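Putative aminooxidase (PDB 2BAB) probably isomerises a double bond of polyunsaturated fatty acids, using bound FAD, as a flavoprotein of the amine oxidoreductase family. Local coordinates at residues A[52-57]-A[315-320]; A[82-87]-A[198-203]; A[264-269]-A[391-396]. One frame throughout, in Å; residues are numbered along the deposited sequence.

Contact 1 of 3, residues A[52-57]-A[315-320]; sequences HGRRYE and HRWADD. With BU1 (1,4-butanediol), chain G.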
loop_
_atom_site.group_PDB
_atom_site.type_symbol
_atom_site.label_atom_id
_atom_site.label_comp_id
_atom_site.label_asym_id
_atom_site.label_seq_id
_atom_site.Cartn_x
_atom_site.Cartn_y
_atom_site.Cartn_z
ATOM N N HIS A 52 -10.470 -12.280 -20.945
ATOM C CA HIS A 52 -11.764 -12.628 -21.514
ATOM C C HIS A 52 -12.814 -11.531 -21.317
ATOM O O HIS A 52 -13.953 -11.796 -20.936
ATOM C CB HIS A 52 -12.233 -13.991 -20.981
ATOM C CG HIS A 52 -11.476 -15.135 -21.567
ATOM N ND1 HIS A 52 -11.084 -15.157 -22.885
ATOM C CD2 HIS A 52 -11.060 -16.304 -21.033
ATOM C CE1 HIS A 52 -10.433 -16.280 -23.129
ATOM N NE2 HIS A 52 -10.409 -16.993 -22.024
ATOM N N GLY A 53 -12.401 -10.298 -21.582
ATOM C CA GLY A 53 -13.324 -9.180 -21.604
ATOM C C GLY A 53 -13.501 -8.465 -20.273
ATOM O O GLY A 53 -14.239 -7.492 -20.211
ATOM N N ARG A 54 -12.871 -8.943 -19.200
ATOM C CA ARG A 54 -12.947 -8.248 -17.895
ATOM C C ARG A 54 -11.566 -8.106 -17.289
ATOM O O ARG A 54 -10.690 -8.945 -17.509
ATOM C CB ARG A 54 -13.843 -8.980 -16.886
ATOM C CG ARG A 54 -15.108 -9.557 -17.450
ATOM C CD ARG A 54 -16.021 -10.064 -16.339
ATOM N NE ARG A 54 -16.996 -10.997 -16.887
ATOM C CZ ARG A 54 -17.950 -11.585 -16.185
ATOM N NH1 ARG A 54 -18.097 -11.295 -14.902
ATOM N NH2 ARG A 54 -18.768 -12.435 -16.779
ATOM N N ARG A 55 -11.388 -7.042 -16.502
ATOM C CA ARG A 55 -10.126 -6.787 -15.846
ATOM C C ARG A 55 -10.145 -7.399 -14.452
ATOM O O ARG A 55 -11.144 -7.299 -13.721
ATOM C CB ARG A 55 -9.818 -5.278 -15.855
ATOM C CG ARG A 55 -9.613 -4.759 -17.283
ATOM C CD ARG A 55 -9.478 -3.263 -17.409
ATOM N NE ARG A 55 -8.155 -2.793 -17.039
ATOM C CZ ARG A 55 -7.755 -1.532 -17.152
ATOM N NH1 ARG A 55 -8.570 -0.593 -17.616
ATOM N NH2 ARG A 55 -6.530 -1.206 -16.797
ATOM N N TYR A 56 -9.065 -8.088 -14.122
ATOM C CA TYR A 56 -8.823 -8.598 -12.780
ATOM C C TYR A 56 -7.736 -7.758 -12.132
ATOM O O TYR A 56 -7.109 -6.933 -12.796
ATOM C CB TYR A 56 -8.443 -10.079 -12.796
ATOM C CG TYR A 56 -7.188 -10.472 -13.552
ATOM C CD1 TYR A 56 -6.002 -10.738 -12.875
ATOM C CD2 TYR A 56 -7.194 -10.610 -14.943
ATOM C CE1 TYR A 56 -4.861 -11.127 -13.556
ATOM C CE2 TYR A 56 -6.047 -10.987 -15.633
ATOM C CZ TYR A 56 -4.890 -11.259 -14.931
ATOM O OH TYR A 56 -3.743 -11.654 -15.590
ATOM N N GLU A 57 -7.547 -7.953 -10.832
ATOM C CA GLU A 57 -6.619 -7.171 -10.035
ATOM C C GLU A 57 -5.387 -7.999 -9.610
ATOM O O GLU A 57 -5.505 -9.002 -8.895
ATOM C CB GLU A 57 -7.321 -6.602 -8.793
ATOM C CG GLU A 57 -8.561 -5.758 -9.066
ATOM C CD GLU A 57 -8.249 -4.374 -9.602
ATOM O OE1 GLU A 57 -7.188 -4.202 -10.261
ATOM O OE2 GLU A 57 -9.064 -3.455 -9.363
ATOM N N HIS A 315 -12.761 -13.416 -4.650
ATOM C CA HIS A 315 -13.879 -13.762 -5.538
ATOM C C HIS A 315 -14.422 -12.477 -6.177
ATOM O O HIS A 315 -15.218 -11.753 -5.569
ATOM C CB HIS A 315 -14.924 -14.455 -4.665
ATOM C CG HIS A 315 -16.139 -14.944 -5.380
ATOM N ND1 HIS A 315 -17.384 -14.392 -5.166
ATOM C CD2 HIS A 315 -16.325 -15.978 -6.236
ATOM C CE1 HIS A 315 -18.283 -15.061 -5.861
ATOM N NE2 HIS A 315 -17.669 -16.026 -6.523
ATOM N N ARG A 316 -13.954 -12.180 -7.386
ATOM C CA ARG A 316 -14.244 -10.898 -8.039
ATOM C C ARG A 316 -15.485 -10.965 -8.930
ATOM O O ARG A 316 -16.335 -10.103 -8.851
ATOM C CB ARG A 316 -13.046 -10.446 -8.897
ATOM C CG ARG A 316 -13.244 -9.113 -9.652
ATOM C CD ARG A 316 -11.882 -8.615 -10.097
ATOM N NE ARG A 316 -11.901 -7.468 -10.989
ATOM C CZ ARG A 316 -12.098 -6.195 -10.633
ATOM N NH1 ARG A 316 -12.352 -5.849 -9.382
ATOM N NH2 ARG A 316 -12.044 -5.250 -11.554
ATOM N N TRP A 317 -15.546 -11.961 -9.810
ATOM C CA TRP A 317 -16.633 -12.084 -10.785
ATOM C C TRP A 317 -17.511 -13.286 -10.450
ATOM O O TRP A 317 -17.239 -14.433 -10.877
ATOM C CB TRP A 317 -16.057 -12.204 -12.210
ATOM C CG TRP A 317 -15.202 -11.042 -12.623
ATOM C CD1 TRP A 317 -13.877 -11.081 -12.948
ATOM C CD2 TRP A 317 -15.622 -9.675 -12.819
ATOM N NE1 TRP A 317 -13.442 -9.826 -13.315
ATOM C CE2 TRP A 317 -14.489 -8.948 -13.252
ATOM C CE3 TRP A 317 -16.843 -9.002 -12.677
ATOM C CZ2 TRP A 317 -14.535 -7.570 -13.525
ATOM C CZ3 TRP A 317 -16.893 -7.645 -12.953
ATOM C CH2 TRP A 317 -15.742 -6.933 -13.360
ATOM N N ALA A 318 -18.566 -13.017 -9.680
ATOM C CA ALA A 318 -19.444 -14.049 -9.122
ATOM C C ALA A 318 -20.134 -14.913 -10.191
ATOM O O ALA A 318 -20.372 -16.100 -9.973
ATOM C CB ALA A 318 -20.514 -13.398 -8.209
ATOM N N ASP A 319 -20.473 -14.306 -11.321
ATOM C CA ASP A 319 -21.317 -14.957 -12.309
ATOM C C ASP A 319 -20.592 -15.953 -13.214
ATOM O O ASP A 319 -21.255 -16.757 -13.880
ATOM C CB ASP A 319 -21.958 -13.909 -13.206
ATOM C CG ASP A 319 -20.922 -13.145 -13.994
ATOM O OD1 ASP A 319 -20.107 -12.436 -13.357
ATOM O OD2 ASP A 319 -20.903 -13.318 -15.224
ATOM N N ASP A 320 -19.266 -15.867 -13.283
ATOM C CA ASP A 320 -18.485 -16.670 -14.230
ATOM C C ASP A 320 -17.451 -17.524 -13.501
ATOM O O ASP A 320 -16.440 -17.013 -13.009
ATOM C CB ASP A 320 -17.767 -15.759 -15.218
ATOM C CG ASP A 320 -16.986 -16.529 -16.266
ATOM O OD1 ASP A 320 -17.021 -17.779 -16.279
ATOM O OD2 ASP A 320 -16.335 -15.856 -17.094
HETATM C C1 BU1 G . -13.605 -4.278 -17.763
HETATM C C2 BU1 G . -15.034 -4.659 -18.166
HETATM C C3 BU1 G . -16.043 -4.168 -17.145
HETATM C C4 BU1 G . -17.231 -5.122 -16.982
HETATM O O5 BU1 G . -13.233 -4.981 -16.563
HETATM O O6 BU1 G . -18.172 -4.545 -16.051
HETATM O O HOH W 1 -15.405 -13.205 -18.511
HETATM O O HOH W 2 -10.962 -10.519 -15.012
HETATM O O HOH W 3 -18.047 -14.332 -18.954
HETATM O O HOH W 4 -11.500 -3.089 -8.089
#
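Arg54 lies over one face of the Trp317 indole while Arg316 packs against the other. The CH-pi contact comes from Arg54 CD, 3.7 Å from the centroid of the five-membered ring and almost straight above it; on the far side Arg316 CG sits nearer the rim. At the edge of the indole the packing is tight and polar. Arg316, its chain extended with CG anti to the backbone N (chi1 179°), brings its guanidinium side-on to one carbonyl: NE reaches Arg55 O at 2.8 Å on a lone pair, and NH2 reaches Arg55 O at 3.1 Å from above the carbonyl plane. NH2 is shared with Trp201 O, and Glu57 CG covers one face of the group. The Arg54 end is wetter, on the exposed side. The Arg54 guanidinium meets Asp319 end-on, NH1 to OD1 and NH2 to OD2 both 2.8 Å, with the two planes only 8° apart and both syn lone pairs used. One water joins Arg54 NH2 to Asp320 OD2, and another links that oxygen to His52 O; Asp320 OD1 accepts from His322 N. The chemistry thus ties strand 54-55 to the loop after strand 312-315 through a backbone carbonyl gripped twice and a bidentate salt bridge beside solvent.

Contact 2 of 3, residues A[82-87]-A[198-203]; sequences DGPKLR and LWTWAD. With ODD ((10E,12Z)-octadeca-10,12-dienoic acid), chain F; BU1 (1,4-butanediol), chain G.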
loop_
_atom_site.group_PDB
_atom_site.type_symbol
_atom_site.label_atom_id
_atom_site.label_comp_id
_atom_site.label_asym_id
_atom_site.label_seq_id
_atom_site.Cartn_x
_atom_site.Cartn_y
_atom_site.Cartn_z
ATOM N N ASP A 82 -17.759 1.507 -9.219
ATOM C CA ASP A 82 -18.734 0.743 -10.004
ATOM C C ASP A 82 -18.413 -0.736 -10.145
ATOM O O ASP A 82 -18.949 -1.396 -11.036
ATOM C CB ASP A 82 -18.906 1.392 -11.394
ATOM C CG ASP A 82 -17.595 1.466 -12.185
ATOM O OD1 ASP A 82 -16.598 0.835 -11.767
ATOM O OD2 ASP A 82 -17.573 2.160 -13.233
ATOM N N GLY A 83 -17.553 -1.249 -9.260
ATOM C CA GLY A 83 -17.098 -2.629 -9.312
ATOM C C GLY A 83 -18.014 -3.572 -8.547
ATOM O O GLY A 83 -18.911 -3.129 -7.865
ATOM N N PRO A 84 -17.782 -4.889 -8.661
ATOM C CA PRO A 84 -18.607 -5.847 -7.936
ATOM C C PRO A 84 -18.414 -5.740 -6.423
ATOM O O PRO A 84 -17.325 -5.391 -5.928
ATOM C CB PRO A 84 -18.140 -7.221 -8.457
ATOM C CG PRO A 84 -17.175 -6.961 -9.517
ATOM C CD PRO A 84 -16.720 -5.541 -9.441
ATOM N N LYS A 85 -19.495 -6.022 -5.714
ATOM C CA LYS A 85 -19.547 -5.984 -4.273
ATOM C C LYS A 85 -18.635 -7.029 -3.651
ATOM O O LYS A 85 -18.588 -8.164 -4.105
ATOM C CB LYS A 85 -20.975 -6.277 -3.812
ATOM C CG LYS A 85 -21.181 -6.169 -2.297
ATOM C CD LYS A 85 -22.684 -6.330 -1.906
ATOM C CE LYS A 85 -23.081 -5.441 -0.731
ATOM N NZ LYS A 85 -22.065 -5.368 0.336
ATOM N N LEU A 86 -17.950 -6.639 -2.585
ATOM C CA LEU A 86 -17.092 -7.556 -1.850
ATOM C C LEU A 86 -17.898 -8.277 -0.770
ATOM O O LEU A 86 -18.690 -7.662 -0.050
ATOM C CB LEU A 86 -15.947 -6.795 -1.220
ATOM C CG LEU A 86 -14.923 -6.224 -2.196
ATOM C CD1 LEU A 86 -14.004 -5.250 -1.476
ATOM C CD2 LEU A 86 -14.114 -7.342 -2.849
ATOM N N ARG A 87 -17.699 -9.584 -0.668
ATOM C CA ARG A 87 -18.343 -10.386 0.371
ATOM C C ARG A 87 -17.365 -11.444 0.841
ATOM O O ARG A 87 -16.566 -11.948 0.048
ATOM C CB ARG A 87 -19.616 -11.021 -0.156
ATOM C CG ARG A 87 -20.719 -10.033 -0.536
ATOM C CD ARG A 87 -21.870 -10.786 -1.192
ATOM N NE ARG A 87 -22.991 -9.948 -1.639
ATOM C CZ ARG A 87 -23.950 -9.452 -0.852
ATOM N NH1 ARG A 87 -23.923 -9.623 0.475
ATOM N NH2 ARG A 87 -24.946 -8.753 -1.401
ATOM N N LEU A 198 -17.062 -0.913 1.060
ATOM C CA LEU A 198 -15.792 -0.959 0.368
ATOM C C LEU A 198 -15.970 -0.671 -1.115
ATOM O O LEU A 198 -16.731 -1.344 -1.812
ATOM C CB LEU A 198 -15.138 -2.333 0.553
ATOM C CG LEU A 198 -14.700 -2.671 1.988
ATOM C CD1 LEU A 198 -14.533 -4.169 2.209
ATOM C CD2 LEU A 198 -13.422 -1.933 2.342
ATOM N N TRP A 199 -15.225 0.320 -1.586
ATOM C CA TRP A 199 -15.187 0.671 -2.983
ATOM C C TRP A 199 -14.460 -0.378 -3.813
ATOM O O TRP A 199 -13.449 -0.925 -3.376
ATOM C CB TRP A 199 -14.426 1.974 -3.151
ATOM C CG TRP A 199 -15.066 3.171 -2.552
ATOM C CD1 TRP A 199 -16.301 3.255 -1.970
ATOM C CD2 TRP A 199 -14.530 4.498 -2.560
ATOM N NE1 TRP A 199 -16.544 4.560 -1.573
ATOM C CE2 TRP A 199 -15.480 5.342 -1.935
ATOM C CE3 TRP A 199 -13.332 5.053 -3.023
ATOM C CZ2 TRP A 199 -15.267 6.709 -1.760
ATOM C CZ3 TRP A 199 -13.115 6.425 -2.841
ATOM C CH2 TRP A 199 -14.081 7.232 -2.217
ATOM N N THR A 200 -14.966 -0.633 -5.015
ATOM C CA THR A 200 -14.233 -1.396 -6.042
ATOM C C THR A 200 -14.585 -0.794 -7.416
ATOM O O THR A 200 -15.534 -0.017 -7.532
ATOM C CB THR A 200 -14.618 -2.900 -6.075
ATOM O OG1 THR A 200 -16.014 -3.003 -6.384
ATOM C CG2 THR A 200 -14.259 -3.681 -4.741
ATOM N N TRP A 201 -13.832 -1.184 -8.440
ATOM C CA TRP A 201 -13.952 -0.642 -9.806
ATOM C C TRP A 201 -14.032 -1.757 -10.842
ATOM O O TRP A 201 -13.170 -2.653 -10.869
ATOM C CB TRP A 201 -12.756 0.276 -10.104
ATOM C CG TRP A 201 -12.774 1.471 -9.234
ATOM C CD1 TRP A 201 -13.357 2.664 -9.504
ATOM C CD2 TRP A 201 -12.212 1.579 -7.913
ATOM N NE1 TRP A 201 -13.194 3.529 -8.433
ATOM C CE2 TRP A 201 -12.485 2.885 -7.447
ATOM C CE3 TRP A 201 -11.529 0.691 -7.074
ATOM C CZ2 TRP A 201 -12.083 3.338 -6.159
ATOM C CZ3 TRP A 201 -11.093 1.143 -5.806
ATOM C CH2 TRP A 201 -11.396 2.455 -5.358
ATOM N N ALA A 202 -15.055 -1.681 -11.695
ATOM C CA ALA A 202 -15.290 -2.670 -12.737
ATOM C C ALA A 202 -14.119 -2.772 -13.697
ATOM O O ALA A 202 -13.774 -3.861 -14.135
ATOM C CB ALA A 202 -16.625 -2.365 -13.507
ATOM N N ASP A 203 -13.507 -1.631 -13.987
ATOM C CA ASP A 203 -12.390 -1.514 -14.921
ATOM C C ASP A 203 -11.033 -1.639 -14.219
ATOM O O ASP A 203 -9.982 -1.516 -14.843
ATOM C CB ASP A 203 -12.481 -0.161 -15.644
ATOM C CG ASP A 203 -13.785 -0.018 -16.416
ATOM O OD1 ASP A 203 -13.949 -0.778 -17.388
ATOM O OD2 ASP A 203 -14.647 0.804 -16.024
HETATM O O2 ODD F . -15.294 -8.818 1.591
HETATM C C1 ODD F . -14.046 -8.850 1.477
HETATM O O1 ODD F . -13.326 -8.401 2.387
HETATM C C2 ODD F . -13.406 -9.433 0.231
HETATM C C3 ODD F . -11.904 -9.131 0.166
HETATM C C4 ODD F . -11.207 -9.735 -1.059
HETATM C C5 ODD F . -9.720 -10.059 -0.828
HETATM C C6 ODD F . -8.856 -8.839 -1.068
HETATM C C7 ODD F . -7.358 -8.924 -0.787
HETATM C C8 ODD F . -6.874 -7.495 -0.456
HETATM C C9 ODD F . -5.371 -7.308 -0.555
HETATM C C10 ODD F . -4.807 -5.971 -0.072
HETATM C C11 ODD F . -5.499 -4.897 0.346
HETATM C C12 ODD F . -4.743 -3.699 0.764
HETATM C C13 ODD F . -5.280 -2.539 1.197
HETATM C C14 ODD F . -6.771 -2.312 1.332
HETATM C C15 ODD F . -7.051 -0.874 1.735
HETATM C C16 ODD F . -8.535 -0.485 1.840
HETATM C C17 ODD F . -9.401 -1.436 2.670
HETATM C C18 ODD F . -9.759 -0.918 4.047
HETATM C C1 BU1 G . -13.605 -4.278 -17.763
HETATM C C2 BU1 G . -15.034 -4.659 -18.166
HETATM C C3 BU1 G . -16.043 -4.168 -17.145
HETATM C C4 BU1 G . -17.231 -5.122 -16.982
HETATM O O5 BU1 G . -13.233 -4.981 -16.563
HETATM O O6 BU1 G . -18.172 -4.545 -16.051
HETATM O O HOH W 5 -14.445 1.045 -13.314
HETATM O O HOH W 6 -17.269 1.060 -15.748
HETATM O O HOH W 7 -17.974 -3.838 -1.686
#
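Thr200 meets the 82-87 loop with both branches of its side chain. OG1 donates to Pro84 O at 2.8 Å, coming from above the carbonyl plane, and CG2 lies 3.6 Å from Leu86 CD1. With chi1 at 61°, OG1 sits between the backbone N and the carbonyl carbon, while CG2 is directed at the leucine. Thr200 O accepts in turn from Gly83 N at 2.9 Å, with a weak second bond from Asp82 N. Gly83 CA lies 3.3 Å from Ala202 N, the two backbones nearly touching. Two irregular loops are joined here, one entering strand 88-91 of the mixed sheet and the other running between helices 187-195 and 205-215, next to the bound octadecadienoic acid. Leu86 CB lies 3.5 Å from carboxylate atom O2 of that ligand, while Leu86 CD1 packs on Leu198 CB; Tyr297 and Arg88 hydrogen-bond the fatty acid. At the other end Asp82 OD1 accepts from Ala202 N at 3.0 Å, met on its anti side and somewhat out of the carboxylate plane. Two waters bridge Asp82 to Asp203, whose like charges they probably screen, and Trp201 O accepts a hydrogen bond from Arg316.

Contact 3 of 3, residues A[264-269]-A[391-396]; sequences DADDDE and QGRRNT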
loop_
_atom_site.group_PDB
_atom_site.type_symbol
_atom_site.label_atom_id
_atom_site.label_comp_id
_atom_site.label_asym_id
_atom_site.label_seq_id
_atom_site.Cartn_x
_atom_site.Cartn_y
_atom_site.Cartn_z
ATOM N N ASP A 264 23.753 10.179 -6.478
ATOM C CA ASP A 264 24.835 10.697 -5.625
ATOM C C ASP A 264 24.330 10.832 -4.185
ATOM O O ASP A 264 24.380 11.907 -3.595
ATOM C CB ASP A 264 25.364 12.044 -6.150
ATOM C CG ASP A 264 24.293 13.105 -6.258
ATOM O OD1 ASP A 264 23.086 12.774 -6.152
ATOM O OD2 ASP A 264 24.659 14.280 -6.464
ATOM N N ALA A 265 23.829 9.729 -3.632
ATOM C CA ALA A 265 23.190 9.755 -2.321
ATOM C C ALA A 265 24.191 10.237 -1.259
ATOM O O ALA A 265 25.311 9.739 -1.185
ATOM C CB ALA A 265 22.616 8.365 -1.960
ATOM N N ASP A 266 23.799 11.240 -0.475
ATOM C CA ASP A 266 24.676 11.731 0.582
ATOM C C ASP A 266 24.687 10.763 1.786
ATOM O O ASP A 266 24.086 9.670 1.729
ATOM C CB ASP A 266 24.349 13.182 0.952
ATOM C CG ASP A 266 23.013 13.349 1.641
ATOM O OD1 ASP A 266 22.522 12.393 2.283
ATOM O OD2 ASP A 266 22.464 14.473 1.556
ATOM N N ASP A 267 25.394 11.138 2.854
ATOM C CA ASP A 267 25.618 10.216 3.962
ATOM C C ASP A 267 24.324 9.884 4.698
ATOM O O ASP A 267 24.100 8.738 5.066
ATOM C CB ASP A 267 26.641 10.787 4.954
ATOM C CG ASP A 267 28.058 10.755 4.417
ATOM O OD1 ASP A 267 28.268 10.333 3.268
ATOM O OD2 ASP A 267 28.975 11.154 5.157
ATOM N N ASP A 268 23.515 10.912 4.936
ATOM C CA ASP A 268 22.225 10.764 5.590
ATOM C C ASP A 268 21.260 9.898 4.757
ATOM O O ASP A 268 20.584 9.006 5.298
ATOM C CB ASP A 268 21.616 12.142 5.858
ATOM C CG ASP A 268 22.333 12.895 6.979
ATOM O OD1 ASP A 268 23.143 12.279 7.688
ATOM O OD2 ASP A 268 22.066 14.100 7.168
ATOM N N GLU A 269 21.214 10.148 3.450
ATOM C CA GLU A 269 20.389 9.340 2.558
ATOM C C GLU A 269 20.784 7.872 2.652
ATOM O O GLU A 269 19.936 7.009 2.894
ATOM C CB GLU A 269 20.476 9.849 1.117
ATOM C CG GLU A 269 19.700 11.140 0.894
ATOM C CD GLU A 269 19.816 11.648 -0.523
ATOM O OE1 GLU A 269 20.914 11.519 -1.110
ATOM O OE2 GLU A 269 18.810 12.176 -1.048
ATOM N N GLN A 391 13.736 17.237 3.841
ATOM C CA GLN A 391 12.882 17.633 2.716
ATOM C C GLN A 391 13.381 18.934 2.095
ATOM O O GLN A 391 13.391 19.966 2.761
ATOM C CB GLN A 391 11.435 17.803 3.172
ATOM C CG GLN A 391 10.734 16.496 3.558
ATOM C CD GLN A 391 10.243 15.694 2.356
ATOM O OE1 GLN A 391 10.738 15.849 1.239
ATOM N NE2 GLN A 391 9.257 14.835 2.587
ATOM N N GLY A 392 13.777 18.876 0.823
ATOM C CA GLY A 392 14.274 20.043 0.092
ATOM C C GLY A 392 15.794 20.102 -0.023
ATOM O O GLY A 392 16.324 20.924 -0.751
ATOM N N ARG A 393 16.502 19.231 0.688
ATOM C CA ARG A 393 17.945 19.198 0.609
ATOM C C ARG A 393 18.368 18.903 -0.815
ATOM O O ARG A 393 17.969 17.890 -1.392
ATOM C CB ARG A 393 18.546 18.147 1.546
ATOM C CG ARG A 393 20.077 18.188 1.588
ATOM C CD ARG A 393 20.667 17.033 2.380
ATOM N NE ARG A 393 20.343 17.101 3.801
ATOM C CZ ARG A 393 20.883 16.319 4.732
ATOM N NH1 ARG A 393 21.771 15.391 4.401
ATOM N NH2 ARG A 393 20.527 16.461 5.999
ATOM N N ARG A 394 19.222 19.781 -1.344
ATOM C CA ARG A 394 19.620 19.764 -2.733
ATOM C C ARG A 394 18.422 19.571 -3.668
ATOM O O ARG A 394 18.450 18.725 -4.558
ATOM C CB ARG A 394 20.674 18.691 -2.944
ATOM C CG ARG A 394 21.951 18.970 -2.173
ATOM C CD ARG A 394 23.071 18.189 -2.759
ATOM N NE ARG A 394 22.903 16.765 -2.521
ATOM C CZ ARG A 394 23.553 15.808 -3.168
ATOM N NH1 ARG A 394 24.418 16.104 -4.134
ATOM N NH2 ARG A 394 23.325 14.533 -2.871
ATOM N N ASN A 395 17.377 20.353 -3.414
ATOM C CA ASN A 395 16.180 20.400 -4.243
ATOM C C ASN A 395 15.489 19.035 -4.435
ATOM O O ASN A 395 14.918 18.746 -5.487
ATOM C CB ASN A 395 16.531 21.053 -5.578
ATOM C CG ASN A 395 17.313 22.348 -5.392
ATOM O OD1 ASN A 395 18.505 22.428 -5.737
ATOM N ND2 ASN A 395 16.663 23.344 -4.792
ATOM N N THR A 396 15.548 18.216 -3.391
ATOM C CA THR A 396 15.006 16.877 -3.409
ATOM C C THR A 396 13.891 16.741 -2.381
ATOM O O THR A 396 14.024 17.186 -1.219
ATOM C CB THR A 396 16.077 15.855 -3.097
ATOM O OG1 THR A 396 17.180 16.039 -3.994
ATOM C CG2 THR A 396 15.516 14.437 -3.238
HETATM O O HOH W 8 21.245 15.170 -0.714
HETATM O O HOH W 9 24.536 13.612 4.697
HETATM O O HOH W 10 18.512 15.557 -0.658
#
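Asp268 OD2 is gripped by both terminal nitrogens of Arg393, NH1 and NH2 each 3.1 Å away, and also by Lys386 in a further salt bridge. NH2 uses the anti lone pair of this oxygen, whereas NH1 comes from above the carboxylate plane. The same NH1 of Arg393 reaches Asp266 OD2 at 3.1 Å, again from above that carboxylate, so one guanidinium edge spans two aspartates. Arg393 starts with CG anti to the backbone N (chi1 -174°) and bends at chi3, which swings its end over to the helix. Arg394 makes a second grip further back along the chain: NH2 donates to Asp264 O at 2.9 Å, close to the guanidinium plane, and NH1 makes a salt bridge with Asp264 OD2 at 3.0 Å, approaching above the carboxylate. Arg394 NE is linked by a water to Asp266 OD2, and Arg231 also pairs with Asp264. Several carboxylates and arginines therefore balance one another at this surface, which probably keeps the acidic groups ionised. Asp266 OD1 also accepts from Glu269 N at 2.8 Å, while Glu269 OE1 accepts from Asp266 N at 3.0 Å; Glu269 OE2 is held by Tyr398 OH and Arg231. These reciprocal bonds are a capping box with Asp266 as N-cap of helix 267-273, and Arg393 joins Asp266 and Asp268 into a salt-bridge network.

In the fold
Contacts 1 and 2 are neighbours, with centres 11 Å apart, and share one bound butanediol, which accepts from the amide of Arg55 and donates to Ala202 O. Contact 2 is nested in the chain loop closed by contact 1, and Arg316 joins them through Trp201 O. Both are partly buried, but contact 1 carries a salt bridge, whereas contact 2 has none and sets two like-charged aspartates close together; contact 2 touches the fatty acid itself. Contact 3 lies on the opposite side of the chain's centre, its centre about 45 Å from that of contact 1. It is a surface contact between helix 267-273 and the loop entering parallel-sheet strand 396-398, and rests mainly on salt bridges, with helix-capping bonds beside them.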